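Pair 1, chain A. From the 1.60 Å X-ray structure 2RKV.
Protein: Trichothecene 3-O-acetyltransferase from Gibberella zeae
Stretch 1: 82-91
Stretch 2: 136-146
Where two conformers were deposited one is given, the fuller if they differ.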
# COMPACT_ATOMS: atom_id res chain seq x y z
N PRO A 82 -16.35 -11.78 -8.00
CA PRO A 82 -15.39 -11.78 -6.89
C PRO A 82 -16.08 -12.20 -5.60
O PRO A 82 -17.25 -11.86 -5.40
CB PRO A 82 -14.98 -10.30 -6.79
CG PRO A 82 -15.29 -9.72 -8.12
CD PRO A 82 -16.53 -10.43 -8.56
N ARG A 83 -15.38 -12.95 -4.76
CA ARG A 83 -15.95 -13.45 -3.50
C ARG A 83 -16.12 -12.34 -2.48
O ARG A 83 -15.17 -11.60 -2.18
CB ARG A 83 -15.04 -14.51 -2.88
CG ARG A 83 -14.99 -15.83 -3.65
CD ARG A 83 -13.95 -16.75 -3.04
NE ARG A 83 -14.05 -18.11 -3.58
CZ ARG A 83 -13.34 -19.15 -3.14
NH1 ARG A 83 -12.46 -19.00 -2.16
NH2 ARG A 83 -13.51 -20.34 -3.70
N VAL A 84 -17.33 -12.23 -1.94
CA VAL A 84 -17.58 -11.41 -0.74
C VAL A 84 -18.03 -12.31 0.41
O VAL A 84 -18.84 -13.22 0.22
CB VAL A 84 -18.57 -10.22 -0.99
CG1 VAL A 84 -19.97 -10.71 -1.29
CG2 VAL A 84 -18.57 -9.25 0.21
N VAL A 85 -17.45 -12.07 1.57
CA VAL A 85 -17.82 -12.75 2.80
C VAL A 85 -18.61 -11.73 3.61
O VAL A 85 -18.20 -10.58 3.72
CB VAL A 85 -16.56 -13.19 3.61
CG1 VAL A 85 -16.93 -13.66 5.03
CG2 VAL A 85 -15.81 -14.29 2.87
N VAL A 86 -19.74 -12.16 4.17
CA VAL A 86 -20.53 -11.32 5.06
C VAL A 86 -20.37 -11.89 6.47
O VAL A 86 -20.60 -13.08 6.69
CB VAL A 86 -22.02 -11.28 4.64
CG1 VAL A 86 -22.82 -10.37 5.58
CG2 VAL A 86 -22.15 -10.80 3.19
N LYS A 87 -19.93 -11.03 7.39
CA LYS A 87 -19.70 -11.38 8.79
C LYS A 87 -20.53 -10.49 9.70
O LYS A 87 -20.39 -9.26 9.65
CB LYS A 87 -18.23 -11.18 9.14
CG LYS A 87 -17.40 -12.43 9.27
CD LYS A 87 -16.42 -12.20 10.40
CE LYS A 87 -15.22 -13.12 10.35
NZ LYS A 87 -14.38 -12.84 11.53
N ASP A 88 -21.37 -11.09 10.54
CA ASP A 88 -22.16 -10.31 11.51
C ASP A 88 -21.48 -10.29 12.88
O ASP A 88 -21.52 -11.28 13.61
CB ASP A 88 -23.60 -10.84 11.63
CG ASP A 88 -24.44 -10.03 12.62
OD1 ASP A 88 -24.01 -8.91 13.03
OD2 ASP A 88 -25.55 -10.49 12.97
N LEU A 89 -20.90 -9.14 13.22
CA LEU A 89 -20.13 -8.99 14.46
C LEU A 89 -20.85 -8.14 15.50
O LEU A 89 -20.26 -7.78 16.52
CB LEU A 89 -18.75 -8.39 14.16
CG LEU A 89 -17.88 -9.10 13.13
CD1 LEU A 89 -16.66 -8.23 12.74
CD2 LEU A 89 -17.45 -10.46 13.61
N ARG A 90 -22.13 -7.84 15.25
CA ARG A 90 -22.90 -6.97 16.14
C ARG A 90 -22.97 -7.48 17.58
O ARG A 90 -22.99 -6.68 18.52
CB ARG A 90 -24.32 -6.75 15.62
CG ARG A 90 -24.40 -5.88 14.37
CD ARG A 90 -25.80 -5.85 13.80
NE ARG A 90 -26.17 -7.16 13.27
CZ ARG A 90 -27.38 -7.49 12.85
NH1 ARG A 90 -28.37 -6.61 12.90
NH2 ARG A 90 -27.60 -8.71 12.39
N ASP A 91 -23.00 -8.80 17.72
CA ASP A 91 -23.16 -9.43 19.04
C ASP A 91 -21.91 -10.15 19.52
O ASP A 91 -21.97 -10.94 20.47
CB ASP A 91 -24.37 -10.37 19.05
CG ASP A 91 -25.68 -9.62 18.97
OD1 ASP A 91 -25.69 -8.40 19.30
OD2 ASP A 91 -26.69 -10.23 18.59
N VAL A 136 -8.02 -12.57 -7.52
CA VAL A 136 -7.54 -11.23 -7.84
C VAL A 136 -7.97 -10.23 -6.76
O VAL A 136 -7.16 -9.42 -6.29
CB VAL A 136 -8.04 -10.79 -9.24
CG1 VAL A 136 -7.84 -9.28 -9.44
CG2 VAL A 136 -7.30 -11.56 -10.31
N ILE A 137 -9.24 -10.28 -6.40
CA ILE A 137 -9.77 -9.45 -5.31
C ILE A 137 -10.70 -10.24 -4.41
O ILE A 137 -11.35 -11.19 -4.85
CB ILE A 137 -10.50 -8.16 -5.78
CG1 ILE A 137 -11.55 -8.46 -6.86
CG2 ILE A 137 -9.51 -7.10 -6.24
CD1 ILE A 137 -12.61 -7.36 -6.99
N LEU A 138 -10.71 -9.88 -3.13
CA LEU A 138 -11.60 -10.50 -2.15
C LEU A 138 -12.21 -9.40 -1.30
O LEU A 138 -11.54 -8.41 -0.99
CB LEU A 138 -10.85 -11.48 -1.25
CG LEU A 138 -10.30 -12.77 -1.87
CD1 LEU A 138 -9.33 -13.44 -0.92
CD2 LEU A 138 -11.42 -13.73 -2.24
N LEU A 139 -13.48 -9.56 -0.92
CA LEU A 139 -14.20 -8.53 -0.16
C LEU A 139 -14.81 -9.12 1.12
O LEU A 139 -15.14 -10.30 1.17
CB LEU A 139 -15.29 -7.93 -1.04
CG LEU A 139 -14.63 -7.37 -2.31
CD1 LEU A 139 -15.00 -8.17 -3.56
CD2 LEU A 139 -14.82 -5.87 -2.46
N GLN A 140 -14.94 -8.28 2.14
CA GLN A 140 -15.64 -8.67 3.36
C GLN A 140 -16.50 -7.51 3.85
O GLN A 140 -16.02 -6.38 3.96
CB GLN A 140 -14.66 -9.14 4.44
CG GLN A 140 -15.34 -9.73 5.69
CD GLN A 140 -14.48 -10.75 6.40
OE1 GLN A 140 -13.92 -11.65 5.76
NE2 GLN A 140 -14.37 -10.64 7.72
N LEU A 141 -17.77 -7.81 4.09
CA LEU A 141 -18.69 -6.86 4.71
C LEU A 141 -18.87 -7.30 6.15
O LEU A 141 -19.36 -8.39 6.39
CB LEU A 141 -20.06 -6.88 4.02
CG LEU A 141 -20.12 -6.30 2.60
CD1 LEU A 141 -21.48 -6.58 1.94
CD2 LEU A 141 -19.82 -4.81 2.60
N ASN A 142 -18.47 -6.44 7.09
CA ASN A 142 -18.56 -6.75 8.51
C ASN A 142 -19.62 -5.86 9.16
O ASN A 142 -19.47 -4.64 9.17
CB ASN A 142 -17.22 -6.50 9.20
CG ASN A 142 -16.08 -7.27 8.57
OD1 ASN A 142 -15.88 -8.45 8.86
ND2 ASN A 142 -15.32 -6.60 7.70
N PHE A 143 -20.68 -6.46 9.69
CA PHE A 143 -21.65 -5.69 10.46
C PHE A 143 -21.10 -5.51 11.87
O PHE A 143 -20.79 -6.49 12.54
CB PHE A 143 -23.02 -6.38 10.60
CG PHE A 143 -23.60 -6.91 9.32
CD1 PHE A 143 -23.25 -6.41 8.06
CD2 PHE A 143 -24.55 -7.92 9.39
CE1 PHE A 143 -23.82 -6.92 6.91
CE2 PHE A 143 -25.13 -8.43 8.24
CZ PHE A 143 -24.76 -7.94 6.99
N ILE A 144 -20.98 -4.27 12.33
CA ILE A 144 -20.61 -4.02 13.72
C ILE A 144 -21.70 -3.17 14.37
O ILE A 144 -22.55 -2.58 13.67
CB ILE A 144 -19.23 -3.33 13.85
CG1 ILE A 144 -19.29 -1.89 13.31
CG2 ILE A 144 -18.13 -4.18 13.17
CD1 ILE A 144 -18.05 -1.04 13.63
N LYS A 145 -21.71 -3.12 15.70
CA LYS A 145 -22.72 -2.31 16.37
C LYS A 145 -22.64 -0.88 15.84
O LYS A 145 -21.59 -0.23 15.94
CB LYS A 145 -22.53 -2.35 17.89
CG LYS A 145 -23.57 -1.53 18.63
CD LYS A 145 -23.39 -1.63 20.14
CE LYS A 145 -24.43 -0.77 20.85
NZ LYS A 145 -24.32 -0.90 22.34
N GLY A 146 -23.74 -0.44 15.23
CA GLY A 146 -23.85 0.92 14.71
C GLY A 146 -23.07 1.21 13.45
O GLY A 146 -22.93 2.37 13.05
O HOH W 1 -12.70 -13.50 -5.60
O HOH W 2 -14.02 -12.77 0.23
O HOH W 3 -19.87 -4.99 17.03

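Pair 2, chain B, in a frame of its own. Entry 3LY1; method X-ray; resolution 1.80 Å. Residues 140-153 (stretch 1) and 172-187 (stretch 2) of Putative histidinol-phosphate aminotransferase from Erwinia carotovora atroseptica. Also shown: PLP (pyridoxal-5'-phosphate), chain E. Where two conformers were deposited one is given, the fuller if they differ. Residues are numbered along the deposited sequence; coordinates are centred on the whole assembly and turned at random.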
# COMPACT_ATOMS: atom_id res chain seq x y z
N SER B 140 -24.62 -22.26 9.99
CA SER B 140 -25.75 -21.59 9.34
C SER B 140 -25.42 -20.17 8.84
O SER B 140 -26.07 -19.66 7.93
CB SER B 140 -26.99 -21.57 10.28
OG SER B 140 -26.65 -21.08 11.58
N GLY B 141 -24.38 -19.54 9.33
CA GLY B 141 -24.04 -18.20 8.86
C GLY B 141 -23.11 -18.20 7.65
O GLY B 141 -22.79 -19.26 7.08
N PRO B 142 -22.64 -17.01 7.27
CA PRO B 142 -21.65 -16.88 6.23
C PRO B 142 -20.26 -17.42 6.64
O PRO B 142 -19.86 -17.34 7.81
CB PRO B 142 -21.60 -15.36 5.97
CG PRO B 142 -22.44 -14.72 6.98
CD PRO B 142 -23.07 -15.72 7.83
N SER B 143 -19.55 -17.98 5.68
CA SER B 143 -18.21 -18.52 5.90
C SER B 143 -17.28 -17.95 4.86
O SER B 143 -17.67 -17.80 3.71
CB SER B 143 -18.17 -20.05 5.74
OG SER B 143 -18.96 -20.72 6.68
N ILE B 144 -16.04 -17.65 5.27
CA ILE B 144 -14.95 -17.38 4.32
C ILE B 144 -13.98 -18.53 4.47
O ILE B 144 -13.62 -18.87 5.60
CB ILE B 144 -14.20 -16.06 4.65
CG1 ILE B 144 -15.18 -14.88 4.65
CG2 ILE B 144 -13.01 -15.82 3.66
CD1 ILE B 144 -14.57 -13.55 5.09
N VAL B 145 -13.55 -19.13 3.36
CA VAL B 145 -12.64 -20.27 3.38
C VAL B 145 -11.35 -19.73 2.78
O VAL B 145 -11.39 -19.17 1.70
CB VAL B 145 -13.15 -21.46 2.54
CG1 VAL B 145 -12.11 -22.63 2.60
CG2 VAL B 145 -14.55 -21.91 2.98
N TYR B 146 -10.22 -19.88 3.48
CA TYR B 146 -8.92 -19.37 2.98
C TYR B 146 -7.99 -20.56 2.74
O TYR B 146 -7.61 -21.24 3.70
CB TYR B 146 -8.34 -18.36 3.98
CG TYR B 146 -6.96 -17.83 3.68
CD1 TYR B 146 -6.68 -17.16 2.49
CD2 TYR B 146 -5.92 -17.99 4.59
CE1 TYR B 146 -5.44 -16.68 2.20
CE2 TYR B 146 -4.64 -17.47 4.33
CZ TYR B 146 -4.41 -16.84 3.11
OH TYR B 146 -3.17 -16.36 2.78
N LEU B 147 -7.66 -20.78 1.47
CA LEU B 147 -6.94 -21.93 0.97
C LEU B 147 -5.66 -21.45 0.30
O LEU B 147 -5.70 -20.80 -0.73
CB LEU B 147 -7.77 -22.71 -0.04
CG LEU B 147 -9.13 -23.29 0.40
CD1 LEU B 147 -9.81 -23.96 -0.81
CD2 LEU B 147 -8.99 -24.26 1.59
N VAL B 148 -4.55 -21.72 0.94
CA VAL B 148 -3.23 -21.39 0.40
C VAL B 148 -2.70 -22.61 -0.32
O VAL B 148 -2.64 -23.72 0.27
CB VAL B 148 -2.28 -20.90 1.53
CG1 VAL B 148 -0.93 -20.44 0.91
CG2 VAL B 148 -2.97 -19.77 2.35
N ASN B 149 -2.27 -22.41 -1.57
CA ASN B 149 -1.99 -23.50 -2.47
C ASN B 149 -0.96 -23.07 -3.48
O ASN B 149 -1.31 -22.36 -4.41
CB ASN B 149 -3.25 -23.93 -3.26
CG ASN B 149 -3.15 -25.34 -3.82
OD1 ASN B 149 -2.44 -26.21 -3.25
ND2 ASN B 149 -3.83 -25.58 -4.98
N PRO B 150 0.32 -23.49 -3.32
CA PRO B 150 0.95 -24.31 -2.28
C PRO B 150 0.86 -23.67 -0.93
O PRO B 150 0.92 -22.47 -0.85
CB PRO B 150 2.42 -24.36 -2.72
CG PRO B 150 2.42 -24.13 -4.18
CD PRO B 150 1.24 -23.20 -4.42
N ASN B 151 0.70 -24.47 0.12
CA ASN B 151 0.57 -23.95 1.48
C ASN B 151 1.91 -23.45 1.99
O ASN B 151 2.93 -23.98 1.65
CB ASN B 151 -0.01 -25.04 2.40
CG ASN B 151 -0.43 -24.50 3.77
OD1 ASN B 151 -0.96 -23.38 3.88
ND2 ASN B 151 -0.23 -25.31 4.81
N ASN B 152 1.84 -22.44 2.85
CA ASN B 152 2.97 -21.92 3.61
C ASN B 152 2.53 -22.13 5.03
O ASN B 152 1.49 -21.59 5.43
CB ASN B 152 3.18 -20.43 3.27
CG ASN B 152 4.30 -19.75 4.09
OD1 ASN B 152 5.01 -20.41 4.85
ND2 ASN B 152 4.47 -18.43 3.92
N PRO B 153 3.30 -22.92 5.84
CA PRO B 153 4.70 -23.29 5.76
C PRO B 153 5.03 -24.67 5.22
O PRO B 153 6.20 -24.94 5.01
CB PRO B 153 5.12 -23.23 7.24
CG PRO B 153 3.94 -23.77 7.93
CD PRO B 153 2.77 -23.14 7.20
N ALA B 172 -23.76 -22.59 0.29
CA ALA B 172 -24.50 -21.38 0.54
C ALA B 172 -23.64 -20.45 1.35
O ALA B 172 -22.94 -20.87 2.25
CB ALA B 172 -25.81 -21.71 1.30
N ASN B 173 -23.69 -19.17 1.00
CA ASN B 173 -23.12 -18.14 1.84
C ASN B 173 -21.63 -18.32 2.11
O ASN B 173 -21.20 -18.12 3.26
CB ASN B 173 -23.81 -18.19 3.19
CG ASN B 173 -24.78 -17.14 3.35
OD1 ASN B 173 -24.41 -15.99 3.62
ND2 ASN B 173 -26.05 -17.49 3.19
N THR B 174 -20.87 -18.74 1.09
CA THR B 174 -19.47 -19.08 1.25
C THR B 174 -18.63 -18.42 0.16
O THR B 174 -18.94 -18.55 -1.02
CB THR B 174 -19.28 -20.63 1.26
OG1 THR B 174 -20.09 -21.19 2.33
CG2 THR B 174 -17.81 -21.02 1.47
N MSE B 175 -17.59 -17.71 0.58
CA MSE B 175 -16.60 -17.12 -0.33
C MSE B 175 -15.28 -17.84 -0.12
O MSE B 175 -14.85 -18.03 1.03
CB MSE B 175 -16.44 -15.63 -0.02
CG MSE B 175 -15.32 -14.92 -0.75
SE MSE B 175 -15.62 -15.01 -2.67
CE MSE B 175 -16.83 -13.60 -2.96
N PHE B 176 -14.63 -18.23 -1.23
CA PHE B 176 -13.37 -18.93 -1.20
C PHE B 176 -12.31 -17.92 -1.58
O PHE B 176 -12.42 -17.25 -2.60
CB PHE B 176 -13.35 -20.09 -2.22
CG PHE B 176 -14.21 -21.23 -1.84
CD1 PHE B 176 -15.56 -21.23 -2.17
CD2 PHE B 176 -13.69 -22.30 -1.12
CE1 PHE B 176 -16.39 -22.29 -1.75
CE2 PHE B 176 -14.50 -23.35 -0.72
CZ PHE B 176 -15.84 -23.35 -1.00
N ILE B 177 -11.29 -17.79 -0.74
CA ILE B 177 -10.09 -17.05 -1.08
C ILE B 177 -8.98 -18.08 -1.33
O ILE B 177 -8.62 -18.84 -0.44
CB ILE B 177 -9.64 -16.11 0.06
CG1 ILE B 177 -10.72 -15.08 0.45
CG2 ILE B 177 -8.31 -15.41 -0.30
CD1 ILE B 177 -10.46 -14.39 1.80
N VAL B 178 -8.43 -18.08 -2.54
CA VAL B 178 -7.41 -19.02 -2.93
C VAL B 178 -6.13 -18.24 -3.20
O VAL B 178 -6.10 -17.37 -4.07
CB VAL B 178 -7.79 -19.86 -4.20
CG1 VAL B 178 -6.78 -20.97 -4.45
CG2 VAL B 178 -9.23 -20.44 -4.09
N ASP B 179 -5.09 -18.55 -2.41
CA ASP B 179 -3.85 -17.78 -2.36
C ASP B 179 -2.78 -18.58 -3.08
O ASP B 179 -2.27 -19.56 -2.55
CB ASP B 179 -3.50 -17.46 -0.88
CG ASP B 179 -2.27 -16.58 -0.71
OD1 ASP B 179 -1.45 -16.46 -1.69
OD2 ASP B 179 -2.11 -16.01 0.44
N GLU B 180 -2.46 -18.15 -4.30
CA GLU B 180 -1.51 -18.85 -5.13
C GLU B 180 -0.19 -18.11 -5.25
O GLU B 180 0.44 -18.13 -6.30
CB GLU B 180 -2.14 -19.10 -6.49
CG GLU B 180 -3.39 -20.03 -6.40
CD GLU B 180 -4.02 -20.42 -7.75
OE1 GLU B 180 -3.50 -20.04 -8.84
OE2 GLU B 180 -5.05 -21.14 -7.70
N ALA B 181 0.24 -17.49 -4.14
CA ALA B 181 1.53 -16.78 -4.05
C ALA B 181 2.65 -17.58 -4.69
O ALA B 181 3.43 -17.04 -5.46
CB ALA B 181 1.86 -16.47 -2.57
N TYR B 182 2.74 -18.89 -4.38
CA TYR B 182 3.90 -19.69 -4.81
C TYR B 182 3.66 -20.59 -6.03
O TYR B 182 4.46 -21.50 -6.30
CB TYR B 182 4.42 -20.55 -3.64
CG TYR B 182 4.77 -19.73 -2.41
CD1 TYR B 182 5.98 -19.06 -2.29
CD2 TYR B 182 3.88 -19.62 -1.36
CE1 TYR B 182 6.26 -18.28 -1.16
CE2 TYR B 182 4.17 -18.87 -0.23
CZ TYR B 182 5.36 -18.19 -0.13
OH TYR B 182 5.62 -17.41 0.99
N ALA B 183 2.58 -20.35 -6.77
CA ALA B 183 2.07 -21.35 -7.73
C ALA B 183 3.01 -21.60 -8.92
O ALA B 183 3.09 -22.71 -9.39
CB ALA B 183 0.69 -20.96 -8.23
N GLU B 184 3.77 -20.60 -9.35
CA GLU B 184 4.67 -20.81 -10.49
C GLU B 184 5.85 -21.76 -10.25
O GLU B 184 6.47 -22.25 -11.20
CB GLU B 184 5.16 -19.47 -11.05
CG GLU B 184 4.05 -18.60 -11.68
CD GLU B 184 3.29 -17.69 -10.69
OE1 GLU B 184 3.44 -17.84 -9.47
OE2 GLU B 184 2.52 -16.83 -11.17
N PHE B 185 6.16 -22.05 -9.00
CA PHE B 185 7.22 -22.99 -8.65
C PHE B 185 6.76 -24.45 -8.74
O PHE B 185 7.60 -25.35 -8.66
CB PHE B 185 7.68 -22.73 -7.21
CG PHE B 185 8.37 -21.41 -7.02
CD1 PHE B 185 9.62 -21.18 -7.55
CD2 PHE B 185 7.79 -20.43 -6.24
CE1 PHE B 185 10.26 -19.97 -7.36
CE2 PHE B 185 8.42 -19.22 -6.03
CZ PHE B 185 9.66 -18.98 -6.59
N VAL B 186 5.45 -24.68 -8.86
CA VAL B 186 4.88 -26.02 -8.66
C VAL B 186 5.31 -26.98 -9.78
O VAL B 186 5.36 -26.61 -10.95
CB VAL B 186 3.32 -26.00 -8.57
CG1 VAL B 186 2.79 -27.43 -8.63
CG2 VAL B 186 2.80 -25.28 -7.25
N ASN B 187 5.67 -28.21 -9.39
CA ASN B 187 5.95 -29.29 -10.36
C ASN B 187 4.85 -30.35 -10.38
O ASN B 187 4.67 -31.03 -11.36
CB ASN B 187 7.31 -29.94 -10.03
CG ASN B 187 8.48 -29.05 -10.45
OD1 ASN B 187 8.67 -28.80 -11.64
ND2 ASN B 187 9.23 -28.53 -9.48
N1 PLP E . 0.41 -15.25 0.78
C2 PLP E . 1.34 -16.17 1.21
C2A PLP E . 0.95 -17.63 1.23
C3 PLP E . 2.59 -15.72 1.64
O3 PLP E . 3.49 -16.62 2.08
C4 PLP E . 2.87 -14.33 1.63
C4A PLP E . 4.25 -13.83 1.97
O4A PLP E . 4.73 -14.25 3.01
C5 PLP E . 1.91 -13.41 1.20
C6 PLP E . 0.67 -13.91 0.79
C5A PLP E . 2.16 -11.92 1.18
O4P PLP E . 3.22 -11.50 0.31
P PLP E . 3.19 -10.07 -0.41
O1P PLP E . 2.48 -9.04 0.41
O2P PLP E . 2.49 -10.39 -1.71
O3P PLP E . 4.67 -9.79 -0.60
O HOH W 4 -5.15 -23.69 -6.89
O HOH W 5 0.70 -20.19 -2.55

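Both pairs are two neighbouring parallel strands of one sheet. In pair 1, the strand through Val84(A) to Lys87(A) runs beside strand 137-144 at 18°. In pair 2, strand 143-148 runs beside strand 174-179 at 16°. The central 14 residues superpose with an RMSD of 0.4 Å.

The backbone ladder is the same except at the first rung, where Ser143(B) N donates to Asn173(B) O (2.9 Å) but a water bridges Arg83(A) N and Ile137(A) O, 4.4 Å apart. In pair 1, Val85(A) N donates to Leu139(A) O (2.9 Å), and Leu141(A) N donates to Val85(A) O (2.8 Å). In pair 2, the matched Val145(B) N donates to Met175(B) O (2.9 Å), and Ile177(B) N donates to Val145(B) O (2.8 Å). One residue of the first strand thus bonds to two residues of the second, the pattern of parallel sheets. Lys87(A) and Leu147(B) continue it. The last rung is also matched: Leu89(A) N to Phe143(A) O (2.7 Å) and Asn149(B) N to Asp179(B) O (3.0 Å).

The first face carries Val84(A), Val86(A) and Asp88(A) against Leu139(A), Leu141(A) and Phe143(A). Their matches are Ile144(B), Tyr146(B) and Val148(B) against Met175(B), a selenomethionine, Ile177(B) and Asp179(B). Val84(A) CG2 lies 4.1 Å from Leu141(A) CG. At the matched positions Ile144(B) CG2 meets Ile177(B) CD1 at 3.5 Å. Both are apolar diagonals. Val84(A) CG2 also touches Leu139(A) CB (3.8 Å), whereas the end of Met175(B) leads away from the other stretch.

The next diagonal is solved differently. In pair 1 the small residue is on the first strand and the ring on the second: Val86(A) CG1 reaches Phe143(A) CZ at 3.4 Å. In pair 2 the ring is on the first strand. Tyr146(B) CD1 packs on Ile177(B) CG2 (3.7 Å), and Tyr146(B) OH donates to Asp179(B) OD2 (2.6 Å). An apolar contact is replaced by a hydrogen bond. Asp179(B) OD2 also accepts from PLP N1 (2.7 Å), so this carboxylate ties the strand pair to the cofactor of the aminotransferase.

Asp88(A) and Val148(B) close this face. Asp88(A) OD1 lies 3.6 Å from Phe143(A) CB, and Asp88(A) OD2 forms a salt bridge with Arg90(A) NH2 (2.8 Å). Val148(B) CG2 sits 4.0 Å from Asp179(B) CB, while Val148(B) CG1 approaches PLP C2A at 3.4 Å.

On the other face, Val85(A) and Val145(B) share the t rotamer, and their side-chain centres fall 0.6 Å apart. Their neighbours differ. Val85(A) CG1 is 3.7 Å from Gln140(A) OE1, whereas Val145(B) CB is 3.8 Å from Phe176(B) CD2. Further along, Lys87(A) CE lies 3.7 Å from Gln140(A) NE2, and Gln140(A) NE2 donates to Asn142(A) OD1 (2.9 Å). In pair 2 Leu147(B) CD1 instead meets the edge of the Phe176(B) ring, 4.2 Å from CD2 of Phe176(B). In pair 1 the aliphatic part of Lys87(A) packs on an amide that is hydrogen-bonded within its own strand; in pair 2 the matched contact is apolar. The buried areas are similar, 889 and 995 Å².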